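Local coordinates for DNA polymerase (Pyrobaculum calidifontis, PDB 5MDN), which probably catalyses template-directed DNA synthesis, adding deoxyribonucleotides from their triphosphates to a growing strand with release of diphosphate, at residues A[56-61]-A[96-101]; A[130-135]-A[151-156]; A[405-410]-A[599-604]. One frame throughout, in Å; residues are numbered along the deposited sequence.

Contact 1. Residues A[56-61]-A[96-101]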
ATOM      1  N   SER A  56     -16.913  39.699   8.957  1.00 71.87           N
ATOM      2  CA  SER A  56     -17.292  40.628   7.897  1.00 76.39           C
ATOM      3  C   SER A  56     -16.209  40.731   6.831  1.00 78.22           C
ATOM      4  O   SER A  56     -16.511  40.880   5.641  1.00 78.94           O
ATOM      5  CB  SER A  56     -17.592  42.004   8.482  1.00 78.78           C
ATOM      6  OG  SER A  56     -18.000  42.900   7.463  1.00 78.94           O
ATOM      7  N   TYR A  57     -14.938  40.669   7.238  1.00 76.90           N
ATOM      8  CA  TYR A  57     -13.851  40.687   6.264  1.00 80.40           C
ATOM      9  C   TYR A  57     -13.901  39.455   5.372  1.00 79.58           C
ATOM     10  O   TYR A  57     -13.742  39.550   4.151  1.00 82.25           O
ATOM     11  CB  TYR A  57     -12.502  40.782   6.977  1.00 81.75           C
ATOM     12  CG  TYR A  57     -11.316  40.678   6.042  1.00 85.03           C
ATOM     13  CD1 TYR A  57     -10.834  41.796   5.375  1.00 88.75           C
ATOM     14  CD2 TYR A  57     -10.676  39.462   5.831  1.00 90.01           C
ATOM     15  CE1 TYR A  57      -9.751  41.706   4.518  1.00 90.98           C
ATOM     16  CE2 TYR A  57      -9.594  39.362   4.977  1.00 91.26           C
ATOM     17  CZ  TYR A  57      -9.135  40.487   4.324  1.00 90.07           C
ATOM     18  OH  TYR A  57      -8.056  40.391   3.473  1.00 83.29           O
ATOM     19  N   LEU A  58     -14.105  38.279   5.969  1.00 78.16           N
ATOM     20  CA  LEU A  58     -14.168  37.048   5.192  1.00 73.96           C
ATOM     21  C   LEU A  58     -15.446  36.935   4.371  1.00 74.62           C
ATOM     22  O   LEU A  58     -15.462  36.211   3.371  1.00 75.65           O
ATOM     23  CB  LEU A  58     -14.029  35.843   6.122  1.00 70.12           C
ATOM     24  CG  LEU A  58     -12.597  35.583   6.589  1.00 67.81           C
ATOM     25  CD1 LEU A  58     -12.530  34.363   7.485  1.00 67.93           C
ATOM     26  CD2 LEU A  58     -11.662  35.434   5.399  1.00 68.72           C
ATOM     27  N   SER A  59     -16.517  37.624   4.770  1.00 75.14           N
ATOM     28  CA  SER A  59     -17.789  37.525   4.060  1.00 70.20           C
ATOM     29  C   SER A  59     -17.745  38.114   2.654  1.00 70.54           C
ATOM     30  O   SER A  59     -18.664  37.857   1.869  1.00 67.19           O
ATOM     31  CB  SER A  59     -18.889  38.210   4.870  1.00 68.72           C
ATOM     32  OG  SER A  59     -19.240  37.439   6.007  1.00 66.65           O
ATOM     33  N   ARG A  60     -16.716  38.892   2.312  1.00 73.58           N
ATOM     34  CA  ARG A  60     -16.634  39.461   0.972  1.00 75.39           C
ATOM     35  C   ARG A  60     -16.133  38.467  -0.069  1.00 72.26           C
ATOM     36  O   ARG A  60     -16.325  38.704  -1.266  1.00 75.30           O
ATOM     37  CB  ARG A  60     -15.720  40.689   0.963  1.00 82.16           C
ATOM     38  CG  ARG A  60     -14.261  40.383   1.264  1.00 88.53           C
ATOM     39  CD  ARG A  60     -13.324  41.281   0.478  1.00 90.97           C
ATOM     40  NE  ARG A  60     -12.877  40.644  -0.756  1.00 92.46           N
ATOM     41  CZ  ARG A  60     -13.451  40.823  -1.942  1.00 92.76           C
ATOM     42  NH1 ARG A  60     -14.498  41.629  -2.058  1.00 94.56           N
ATOM     43  NH2 ARG A  60     -12.973  40.204  -3.012  1.00 92.16           N
ATOM     44  N   VAL A  61     -15.490  37.377   0.349  1.00 73.01           N
ATOM     45  CA  VAL A  61     -14.896  36.439  -0.597  1.00 70.23           C
ATOM     46  C   VAL A  61     -15.771  35.198  -0.739  1.00 66.89           C
ATOM     47  O   VAL A  61     -15.770  34.546  -1.789  1.00 64.41           O
ATOM     48  CB  VAL A  61     -13.457  36.071  -0.179  1.00 70.57           C
ATOM     49  CG1 VAL A  61     -13.451  35.226   1.086  1.00 71.63           C
ATOM     50  CG2 VAL A  61     -12.727  35.368  -1.315  1.00 71.96           C
ATOM     51  N   ARG A  96      -9.519  30.293   3.253  1.00 69.40           N
ATOM     52  CA  ARG A  96      -8.175  30.071   3.780  1.00 75.50           C
ATOM     53  C   ARG A  96      -7.207  31.153   3.312  1.00 76.01           C
ATOM     54  O   ARG A  96      -6.527  31.790   4.125  1.00 75.38           O
ATOM     55  CB  ARG A  96      -7.669  28.689   3.366  1.00 82.34           C
ATOM     56  CG  ARG A  96      -6.158  28.542   3.449  1.00 88.53           C
ATOM     57  CD  ARG A  96      -5.715  27.112   3.189  1.00 94.05           C
ATOM     58  NE  ARG A  96      -4.265  27.014   3.041  1.00100.09           N
ATOM     59  CZ  ARG A  96      -3.551  25.944   3.372  1.00102.40           C
ATOM     60  NH1 ARG A  96      -4.150  24.879   3.887  1.00100.13           N
ATOM     61  NH2 ARG A  96      -2.236  25.943   3.199  1.00105.02           N
ATOM     62  N   GLU A  97      -7.124  31.364   1.997  1.00 78.29           N
ATOM     63  CA  GLU A  97      -6.188  32.345   1.460  1.00 80.74           C
ATOM     64  C   GLU A  97      -6.571  33.762   1.873  1.00 80.66           C
ATOM     65  O   GLU A  97      -5.705  34.564   2.243  1.00 85.19           O
ATOM     66  CB  GLU A  97      -6.130  32.221  -0.060  1.00 82.71           C
ATOM     67  CG  GLU A  97      -5.566  30.894  -0.545  1.00 84.31           C
ATOM     68  CD  GLU A  97      -5.908  30.611  -1.995  1.00 85.90           C
ATOM     69  OE1 GLU A  97      -6.712  31.371  -2.576  1.00 87.02           O
ATOM     70  OE2 GLU A  97      -5.369  29.631  -2.555  1.00 88.51           O
ATOM     71  N   ALA A  98      -7.864  34.090   1.803  1.00 75.30           N
ATOM     72  CA  ALA A  98      -8.316  35.419   2.199  1.00 76.72           C
ATOM     73  C   ALA A  98      -8.065  35.679   3.680  1.00 82.00           C
ATOM     74  O   ALA A  98      -7.751  36.809   4.071  1.00 95.67           O
ATOM     75  CB  ALA A  98      -9.798  35.589   1.872  1.00 75.69           C
ATOM     76  N   ALA A  99      -8.229  34.650   4.521  1.00 86.02           N
ATOM     77  CA  ALA A  99      -8.075  34.824   5.965  1.00 81.12           C
ATOM     78  C   ALA A  99      -6.721  35.421   6.324  1.00 84.53           C
ATOM     79  O   ALA A  99      -6.628  36.260   7.227  1.00 90.64           O
ATOM     80  CB  ALA A  99      -8.267  33.488   6.683  1.00 80.12           C
ATOM     81  N   LEU A 100      -5.724  34.802   5.739  1.00 81.39           N
ATOM     82  CA  LEU A 100      -4.372  35.150   5.996  1.00 86.82           C
ATOM     83  C   LEU A 100      -4.247  36.615   6.189  1.00 95.77           C
ATOM     84  O   LEU A 100      -3.570  37.055   7.094  1.00104.07           O
ATOM     85  CB  LEU A 100      -3.488  34.695   4.855  1.00 84.10           C
ATOM     86  CG  LEU A 100      -3.188  33.217   4.952  1.00 82.65           C
ATOM     87  CD1 LEU A 100      -2.086  32.824   4.030  1.00 80.87           C
ATOM     88  CD2 LEU A 100      -2.789  32.865   6.348  1.00 82.88           C
ATOM     89  N   GLY A 101      -4.924  37.375   5.344  1.00 92.04           N
ATOM     90  CA  GLY A 101      -4.874  38.823   5.374  1.00 94.44           C
ATOM     91  C   GLY A 101      -5.580  39.452   6.540  1.00102.58           C
ATOM     92  O   GLY A 101      -6.367  38.799   7.227  1.00 93.08           O
TER
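Helix 51-58, with the chain that follows it to Val61, runs beside helix 92-100, and the two backbones come nearest at Leu58 and Ala99, whose CA atoms are 6.5 Å apart. So close an approach is possible because the second segment offers only Ala98, Ala99 and Gly101 to its partner. From the first segment, Tyr57, Leu58 and Val61 reach across. Tyr57 has CG anti to its backbone N (chi1 175°), which sends the ring toward the other helix. The ring presents its edge there: Tyr57 CE2 lies 3.3 Å from Ala98 O, which sits close to the plane of the ring. Beyond it, the phenol passes Gly101, where a side chain would be directed at Tyr57 OH. Leu58 uses a single branch, CD2, which rests 3.6 Å from Ala99 N and also meets the methyl groups of both alanines. Val61 holds CG1 in the crowded position between its N and carbonyl carbon, bringing that methyl 3.8 Å from Ala98 CB. Methyl packing of Leu58 and Val61 on the alanines is thus joined by the Tyr57 edge against a backbone carbonyl. Val61 also touches Lys94 and Leu95, one turn earlier on helix 92-100, while Ala99 packs on Val108 of strand 105-109. The contact pairs the two helices of a ferredoxin-like beta-alpha-beta-beta-alpha-beta unit, whose four-stranded antiparallel sheet has the order 64-74, 77-86, 41-46, 105-109.

Contact 2. Residues A[130-135]-A[151-156]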
ATOM      1  N   TRP A 130     -18.323  -1.288  15.238  1.00 73.49           N
ATOM      2  CA  TRP A 130     -19.690  -1.021  15.667  1.00 71.99           C
ATOM      3  C   TRP A 130     -19.753   0.287  16.448  1.00 73.04           C
ATOM      4  O   TRP A 130     -19.157   0.405  17.524  1.00 71.38           O
ATOM      5  CB  TRP A 130     -20.218  -2.173  16.513  1.00 68.85           C
ATOM      6  CG  TRP A 130     -20.403  -3.457  15.773  1.00 66.55           C
ATOM      7  CD1 TRP A 130     -19.583  -4.546  15.799  1.00 66.44           C
ATOM      8  CD2 TRP A 130     -21.494  -3.796  14.909  1.00 64.33           C
ATOM      9  NE1 TRP A 130     -20.091  -5.541  14.998  1.00 66.52           N
ATOM     10  CE2 TRP A 130     -21.264  -5.104  14.440  1.00 65.03           C
ATOM     11  CE3 TRP A 130     -22.640  -3.118  14.483  1.00 64.69           C
ATOM     12  CZ2 TRP A 130     -22.138  -5.747  13.567  1.00 64.13           C
ATOM     13  CZ3 TRP A 130     -23.505  -3.757  13.618  1.00 63.14           C
ATOM     14  CH2 TRP A 130     -23.250  -5.058  13.168  1.00 63.97           C
ATOM     15  N   ASN A 131     -20.473   1.262  15.909  1.00 68.08           N
ATOM     16  CA  ASN A 131     -20.721   2.526  16.585  1.00 67.34           C
ATOM     17  C   ASN A 131     -22.111   2.523  17.207  1.00 68.04           C
ATOM     18  O   ASN A 131     -22.998   1.773  16.797  1.00 68.96           O
ATOM     19  CB  ASN A 131     -20.586   3.702  15.612  1.00 65.04           C
ATOM     20  CG  ASN A 131     -19.161   3.910  15.138  1.00 62.49           C
ATOM     21  OD1 ASN A 131     -18.501   4.877  15.522  1.00 60.38           O
ATOM     22  ND2 ASN A 131     -18.682   3.008  14.290  1.00 59.84           N
ATOM     23  N   VAL A 132     -22.296   3.379  18.208  1.00 68.07           N
ATOM     24  CA  VAL A 132     -23.580   3.546  18.881  1.00 69.68           C
ATOM     25  C   VAL A 132     -24.161   4.887  18.459  1.00 68.01           C
ATOM     26  O   VAL A 132     -23.488   5.921  18.557  1.00 64.41           O
ATOM     27  CB  VAL A 132     -23.435   3.460  20.410  1.00 72.50           C
ATOM     28  CG1 VAL A 132     -24.799   3.525  21.077  1.00 72.45           C
ATOM     29  CG2 VAL A 132     -22.704   2.186  20.803  1.00 73.41           C
ATOM     30  N   VAL A 133     -25.407   4.872  17.994  1.00 67.53           N
ATOM     31  CA  VAL A 133     -26.035   6.048  17.404  1.00 70.25           C
ATOM     32  C   VAL A 133     -27.478   6.133  17.874  1.00 72.06           C
ATOM     33  O   VAL A 133     -28.201   5.131  17.865  1.00 71.93           O
ATOM     34  CB  VAL A 133     -25.995   6.023  15.862  1.00 72.25           C
ATOM     35  CG1 VAL A 133     -25.132   7.150  15.331  1.00 72.46           C
ATOM     36  CG2 VAL A 133     -25.507   4.671  15.351  1.00 72.04           C
ATOM     37  N   GLU A 134     -27.889   7.328  18.287  1.00 71.15           N
ATOM     38  CA  GLU A 134     -29.298   7.678  18.379  1.00 74.91           C
ATOM     39  C   GLU A 134     -29.681   8.327  17.057  1.00 72.17           C
ATOM     40  O   GLU A 134     -29.146   9.383  16.704  1.00 69.89           O
ATOM     41  CB  GLU A 134     -29.552   8.621  19.554  1.00 77.57           C
ATOM     42  CG  GLU A 134     -31.019   8.813  19.899  1.00 78.72           C
ATOM     43  CD  GLU A 134     -31.238   9.930  20.901  1.00 78.41           C
ATOM     44  OE1 GLU A 134     -30.318  10.197  21.704  1.00 80.39           O
ATOM     45  OE2 GLU A 134     -32.328  10.541  20.888  1.00 74.18           O
ATOM     46  N   ALA A 135     -30.596   7.699  16.324  1.00 72.04           N
ATOM     47  CA  ALA A 135     -30.896   8.148  14.972  1.00 76.17           C
ATOM     48  C   ALA A 135     -32.359   7.898  14.645  1.00 78.43           C
ATOM     49  O   ALA A 135     -32.844   6.769  14.762  1.00 81.53           O
ATOM     50  CB  ALA A 135     -29.996   7.443  13.950  1.00 75.56           C
ATOM     51  N   GLU A 151     -27.247  11.926  17.620  1.00 68.26           N
ATOM     52  CA  GLU A 151     -25.973  12.074  18.306  1.00 71.05           C
ATOM     53  C   GLU A 151     -25.209  10.761  18.218  1.00 67.35           C
ATOM     54  O   GLU A 151     -25.788   9.685  18.397  1.00 67.37           O
ATOM     55  CB  GLU A 151     -26.176  12.484  19.769  1.00 75.76           C
ATOM     56  CG  GLU A 151     -24.892  12.820  20.499  1.00 81.39           C
ATOM     57  CD  GLU A 151     -25.131  13.221  21.938  1.00 87.62           C
ATOM     58  OE1 GLU A 151     -26.110  12.731  22.537  1.00 90.18           O
ATOM     59  OE2 GLU A 151     -24.346  14.036  22.466  1.00 91.74           O
ATOM     60  N   TRP A 152     -23.911  10.857  17.941  1.00 65.33           N
ATOM     61  CA  TRP A 152     -23.024   9.704  17.976  1.00 65.31           C
ATOM     62  C   TRP A 152     -22.512   9.480  19.393  1.00 67.20           C
ATOM     63  O   TRP A 152     -22.030  10.412  20.045  1.00 67.30           O
ATOM     64  CB  TRP A 152     -21.846   9.896  17.021  1.00 62.76           C
ATOM     65  CG  TRP A 152     -22.219   9.892  15.575  1.00 59.42           C
ATOM     66  CD1 TRP A 152     -22.667  10.949  14.840  1.00 59.34           C
ATOM     67  CD2 TRP A 152     -22.153   8.777  14.677  1.00 56.98           C
ATOM     68  NE1 TRP A 152     -22.896  10.560  13.542  1.00 58.46           N
ATOM     69  CE2 TRP A 152     -22.588   9.231  13.415  1.00 57.21           C
ATOM     70  CE3 TRP A 152     -21.772   7.439  14.818  1.00 57.35           C
ATOM     71  CZ2 TRP A 152     -22.654   8.394  12.303  1.00 56.93           C
ATOM     72  CZ3 TRP A 152     -21.840   6.609  13.713  1.00 57.43           C
ATOM     73  CH2 TRP A 152     -22.277   7.090  12.471  1.00 56.89           C
ATOM     74  N   ALA A 153     -22.618   8.241  19.865  1.00 68.79           N
ATOM     75  CA  ALA A 153     -21.946   7.843  21.094  1.00 67.86           C
ATOM     76  C   ALA A 153     -20.555   7.314  20.767  1.00 70.65           C
ATOM     77  O   ALA A 153     -19.902   7.804  19.840  1.00 77.14           O
ATOM     78  CB  ALA A 153     -22.764   6.794  21.847  1.00 65.93           C
ATOM     79  N   GLY A 154     -20.095   6.322  21.514  1.00 72.56           N
ATOM     80  CA  GLY A 154     -18.804   5.708  21.279  1.00 72.93           C
ATOM     81  C   GLY A 154     -18.886   4.512  20.355  1.00 72.20           C
ATOM     82  O   GLY A 154     -19.766   4.418  19.494  1.00 69.47           O
ATOM     83  N   VAL A 155     -17.946   3.587  20.537  1.00 66.74           N
ATOM     84  CA  VAL A 155     -17.904   2.332  19.801  1.00 70.80           C
ATOM     85  C   VAL A 155     -17.984   1.188  20.806  1.00 74.00           C
ATOM     86  O   VAL A 155     -17.511   1.304  21.942  1.00 78.64           O
ATOM     87  CB  VAL A 155     -16.626   2.248  18.926  1.00 72.01           C
ATOM     88  CG1 VAL A 155     -15.593   3.265  19.396  1.00 72.03           C
ATOM     89  CG2 VAL A 155     -16.021   0.846  18.920  1.00 73.00           C
ATOM     90  N   GLU A 156     -18.584   0.078  20.385  1.00 69.87           N
ATOM     91  CA  GLU A 156     -18.668  -1.117  21.211  1.00 76.78           C
ATOM     92  C   GLU A 156     -17.736  -2.181  20.654  1.00 79.04           C
ATOM     93  O   GLU A 156     -17.595  -2.324  19.434  1.00 80.45           O
ATOM     94  CB  GLU A 156     -20.093  -1.683  21.259  1.00 83.66           C
ATOM     95  CG  GLU A 156     -20.595  -2.160  19.907  1.00 91.12           C
ATOM     96  CD  GLU A 156     -21.985  -2.768  19.941  1.00 96.65           C
ATOM     97  OE1 GLU A 156     -22.777  -2.427  20.846  1.00 98.89           O
ATOM     98  OE2 GLU A 156     -22.276  -3.605  19.055  1.00 96.19           O
TER
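Backbone hydrogen bonds join antiparallel strands 131-141 and 144-155, the short segments lying 4.7 Å apart at their axes. Glu156 N gives a 2.9 Å bond to Trp130 O, in the plane of that carbonyl. Val132 bonds to two residues of its partner, its N to Gly154 O and its O to Ala153 N at 2.8 Å, the latter donor standing above the carbonyl plane. This doubling is a beta bulge, shifting the register by one between the pairs Asn131-Val155 and Val133-Trp152. Glu134 N to Glu151 O follows, with a weak return bond. Among apolar contacts, Val133 CG1 makes a CH-pi contact over one face of the Trp152 indole, 3.5 Å from the centroid of the six-membered ring. Asn131 CB meets the edge of the same ring at CZ3 (3.7 Å), its amide plane turned 90° to the indole, while Val132 CB packs on Ala153 CB. Outside bonds fix the polar ends: Trp152 NE1 to Tyr119 OH, Asn131 ND2 to Val126 O. Beside Trp130, Glu156 CG lies alongside CB, the ring also making a cation-pi contact with Arg2. The whole is a bulged beta hairpin within the mixed sheet that includes strand 5-12, Met1 bonding to the Val133 backbone.

Contact 3. Residues A[405-410]-A[599-604]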
ATOM      1  N   VAL A 405      23.849  -0.637  10.818  1.00 88.48           N
ATOM      2  CA  VAL A 405      24.672  -0.630  12.022  1.00 88.46           C
ATOM      3  C   VAL A 405      25.863  -1.577  11.888  1.00 88.99           C
ATOM      4  O   VAL A 405      27.002  -1.194  12.156  1.00 92.77           O
ATOM      5  CB  VAL A 405      23.828  -0.975  13.271  1.00 87.53           C
ATOM      6  CG1 VAL A 405      24.718  -1.096  14.499  1.00 87.61           C
ATOM      7  CG2 VAL A 405      22.749   0.073  13.487  1.00 86.25           C
ATOM      8  N   LEU A 406      25.614  -2.819  11.476  1.00 85.01           N
ATOM      9  CA  LEU A 406      26.662  -3.813  11.257  1.00 82.43           C
ATOM     10  C   LEU A 406      26.611  -4.235   9.794  1.00 80.46           C
ATOM     11  O   LEU A 406      25.667  -4.914   9.373  1.00 82.28           O
ATOM     12  CB  LEU A 406      26.483  -5.010  12.193  1.00 81.62           C
ATOM     13  CG  LEU A 406      27.628  -6.015  12.381  1.00 83.73           C
ATOM     14  CD1 LEU A 406      27.432  -6.786  13.677  1.00 83.77           C
ATOM     15  CD2 LEU A 406      27.741  -6.989  11.213  1.00 82.41           C
ATOM     16  N   GLU A 407      27.617  -3.836   9.023  1.00 80.66           N
ATOM     17  CA  GLU A 407      27.650  -4.200   7.614  1.00 83.49           C
ATOM     18  C   GLU A 407      27.963  -5.687   7.462  1.00 83.99           C
ATOM     19  O   GLU A 407      28.858  -6.209   8.136  1.00 86.27           O
ATOM     20  CB  GLU A 407      28.677  -3.365   6.851  1.00 87.06           C
ATOM     21  CG  GLU A 407      28.294  -1.899   6.706  1.00 90.86           C
ATOM     22  CD  GLU A 407      29.182  -1.160   5.724  1.00 93.31           C
ATOM     23  OE1 GLU A 407      29.679  -1.804   4.774  1.00 91.15           O
ATOM     24  OE2 GLU A 407      29.376   0.061   5.894  1.00 94.62           O
ATOM     25  N   PRO A 408      27.251  -6.391   6.588  1.00 79.79           N
ATOM     26  CA  PRO A 408      27.502  -7.821   6.396  1.00 79.88           C
ATOM     27  C   PRO A 408      28.639  -8.079   5.417  1.00 79.47           C
ATOM     28  O   PRO A 408      29.060  -7.208   4.652  1.00 80.26           O
ATOM     29  CB  PRO A 408      26.172  -8.329   5.833  1.00 80.86           C
ATOM     30  CG  PRO A 408      25.652  -7.163   5.052  1.00 79.16           C
ATOM     31  CD  PRO A 408      26.131  -5.910   5.760  1.00 80.03           C
ATOM     32  N   LYS A 409      29.136  -9.314   5.459  1.00 82.36           N
ATOM     33  CA  LYS A 409      30.100  -9.775   4.469  1.00 80.45           C
ATOM     34  C   LYS A 409      29.331 -10.442   3.338  1.00 74.44           C
ATOM     35  O   LYS A 409      28.585 -11.395   3.597  1.00 66.94           O
ATOM     36  CB  LYS A 409      31.067 -10.786   5.072  1.00 83.73           C
ATOM     37  CG  LYS A 409      31.603 -10.516   6.484  1.00 85.92           C
ATOM     38  CD  LYS A 409      31.925  -9.072   6.826  1.00 87.08           C
ATOM     39  CE  LYS A 409      32.100  -8.961   8.339  1.00 86.03           C
ATOM     40  NZ  LYS A 409      32.279  -7.567   8.822  1.00 85.78           N
ATOM     41  N   PRO A 410      29.449  -9.976   2.094  1.00 77.05           N
ATOM     42  CA  PRO A 410      28.739 -10.652   0.998  1.00 75.00           C
ATOM     43  C   PRO A 410      29.163 -12.111   0.895  1.00 73.73           C
ATOM     44  O   PRO A 410      30.354 -12.428   0.852  1.00 73.91           O
ATOM     45  CB  PRO A 410      29.151  -9.850  -0.241  1.00 73.57           C
ATOM     46  CG  PRO A 410      29.533  -8.506   0.285  1.00 74.39           C
ATOM     47  CD  PRO A 410      30.127  -8.748   1.646  1.00 76.35           C
ATOM     48  N   THR A 599      24.478 -10.396  -1.563  1.00 76.56           N
ATOM     49  CA  THR A 599      25.236 -10.066  -2.764  1.00 83.84           C
ATOM     50  C   THR A 599      26.119  -8.840  -2.570  1.00 89.38           C
ATOM     51  O   THR A 599      27.222  -8.777  -3.128  1.00 94.53           O
ATOM     52  CB  THR A 599      24.287  -9.836  -3.945  1.00 83.11           C
ATOM     53  OG1 THR A 599      23.419  -8.731  -3.659  1.00 81.86           O
ATOM     54  CG2 THR A 599      23.448 -11.081  -4.203  1.00 80.09           C
ATOM     55  N   GLU A 600      25.660  -7.866  -1.791  1.00 86.56           N
ATOM     56  CA  GLU A 600      26.404  -6.645  -1.533  1.00 86.34           C
ATOM     57  C   GLU A 600      26.418  -6.381  -0.034  1.00 84.64           C
ATOM     58  O   GLU A 600      25.774  -7.084   0.748  1.00 86.35           O
ATOM     59  CB  GLU A 600      25.782  -5.462  -2.290  1.00 89.84           C
ATOM     60  CG  GLU A 600      25.709  -5.688  -3.793  1.00 92.66           C
ATOM     61  CD  GLU A 600      24.814  -4.693  -4.509  1.00 97.12           C
ATOM     62  OE1 GLU A 600      24.277  -3.771  -3.853  1.00101.60           O
ATOM     63  OE2 GLU A 600      24.645  -4.846  -5.740  1.00 98.00           O
ATOM     64  N   ALA A 601      27.154  -5.348   0.366  1.00 83.69           N
ATOM     65  CA  ALA A 601      27.274  -5.000   1.782  1.00 85.84           C
ATOM     66  C   ALA A 601      26.135  -4.103   2.249  1.00 87.31           C
ATOM     67  O   ALA A 601      26.350  -3.138   2.986  1.00 86.01           O
ATOM     68  CB  ALA A 601      28.624  -4.339   2.032  1.00 85.08           C
ATOM     69  N   LYS A 602      24.908  -4.410   1.832  1.00 86.02           N
ATOM     70  CA  LYS A 602      23.715  -3.682   2.251  1.00 87.27           C
ATOM     71  C   LYS A 602      22.641  -4.696   2.621  1.00 87.50           C
ATOM     72  O   LYS A 602      22.941  -5.880   2.807  1.00 90.10           O
ATOM     73  CB  LYS A 602      23.241  -2.733   1.142  1.00 87.65           C
ATOM     74  CG  LYS A 602      24.094  -2.812  -0.119  1.00 89.06           C
ATOM     75  CD  LYS A 602      23.542  -1.997  -1.276  1.00 87.00           C
ATOM     76  CE  LYS A 602      24.163  -0.610  -1.354  1.00 86.24           C
ATOM     77  NZ  LYS A 602      23.553   0.190  -2.463  1.00 86.52           N
ATOM     78  N   LYS A 603      21.393  -4.249   2.744  1.00 84.38           N
ATOM     79  CA  LYS A 603      20.271  -5.176   2.906  1.00 82.10           C
ATOM     80  C   LYS A 603      19.741  -5.595   1.533  1.00 78.91           C
ATOM     81  O   LYS A 603      18.594  -5.359   1.156  1.00 77.67           O
ATOM     82  CB  LYS A 603      19.178  -4.562   3.773  1.00 81.43           C
ATOM     83  CG  LYS A 603      18.099  -5.567   4.181  1.00 80.01           C
ATOM     84  CD  LYS A 603      17.025  -4.971   5.072  1.00 81.74           C
ATOM     85  CE  LYS A 603      15.915  -5.985   5.333  1.00 82.57           C
ATOM     86  NZ  LYS A 603      16.357  -7.142   6.166  1.00 84.43           N
ATOM     87  N   ARG A 604      20.628  -6.229   0.775  1.00 75.79           N
ATOM     88  CA  ARG A 604      20.311  -6.809  -0.527  1.00 74.43           C
ATOM     89  C   ARG A 604      20.608  -8.300  -0.417  1.00 64.79           C
ATOM     90  O   ARG A 604      21.775  -8.706  -0.425  1.00 66.41           O
ATOM     91  CB  ARG A 604      21.122  -6.150  -1.638  1.00 80.85           C
ATOM     92  CG  ARG A 604      20.912  -6.786  -2.995  1.00 89.22           C
ATOM     93  CD  ARG A 604      19.459  -6.663  -3.392  1.00 95.67           C
ATOM     94  NE  ARG A 604      19.173  -7.149  -4.739  1.00 98.40           N
ATOM     95  CZ  ARG A 604      18.727  -8.373  -5.008  1.00 96.99           C
ATOM     96  NH1 ARG A 604      18.511  -9.239  -4.026  1.00 94.44           N
ATOM     97  NH2 ARG A 604      18.491  -8.732  -6.262  1.00 96.94           N
TER
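Pro408 and Pro410 carry the close part of this contact, lying against the backbone of the loop between strands 595-598 and 605-609. The touching stretches run in nearly opposite directions, 172° apart end to end. Pro408, buried and also packed on Tyr558 of strand 556-560, lies alongside the loop, with CG 3.7 Å from Lys602 O and CD 3.9 Å from Ala601 O. Pro410 points at the loop from further along, with CB 3.6 Å from Thr599 O and CG 3.8 Å from Glu600 C. An alanine in place of Pro408 would remove CG and CD, and would probably loosen the fit to the carbonyls of Ala601 and Lys602. The outer side is looser. There the exposed, extended Glu407 approaches with a single carboxylate oxygen, and the Ala601 methyl sits between Glu407 OE1 and Pro408 O, 3.9 Å from each. The side chains of Lys409, Glu600 and Lys602 start out away from the partner segment. Neither proline has a backbone N-H to offer, and their ring methylenes meet peptide carbonyls as plain contacts. The loop is therefore held here by van der Waals fit, with the charged groups left to the exposed surface.

Overall arrangement
From the N terminus, contact 1 comes first, closing a loop of 34 residues that contains strands 64-74 and 77-86 and so bringing the two helices of that unit together. Contact 2 is more local, pairing two strands of one hairpin across 15 residues. Contact 3 spans 188 residues, among them the long helices 468-486, 495-512 and 528-551, and ties the end of edge strand 404-406 to the loop of the later hairpin 595-598/605-609. The three follow one another in series, neither nested nor crossed. None touches another: nearest atoms are about 25 Å apart for contacts 1 and 2, and about 35 Å for contacts 2 and 3, which lie on opposite sides of the chain's centre.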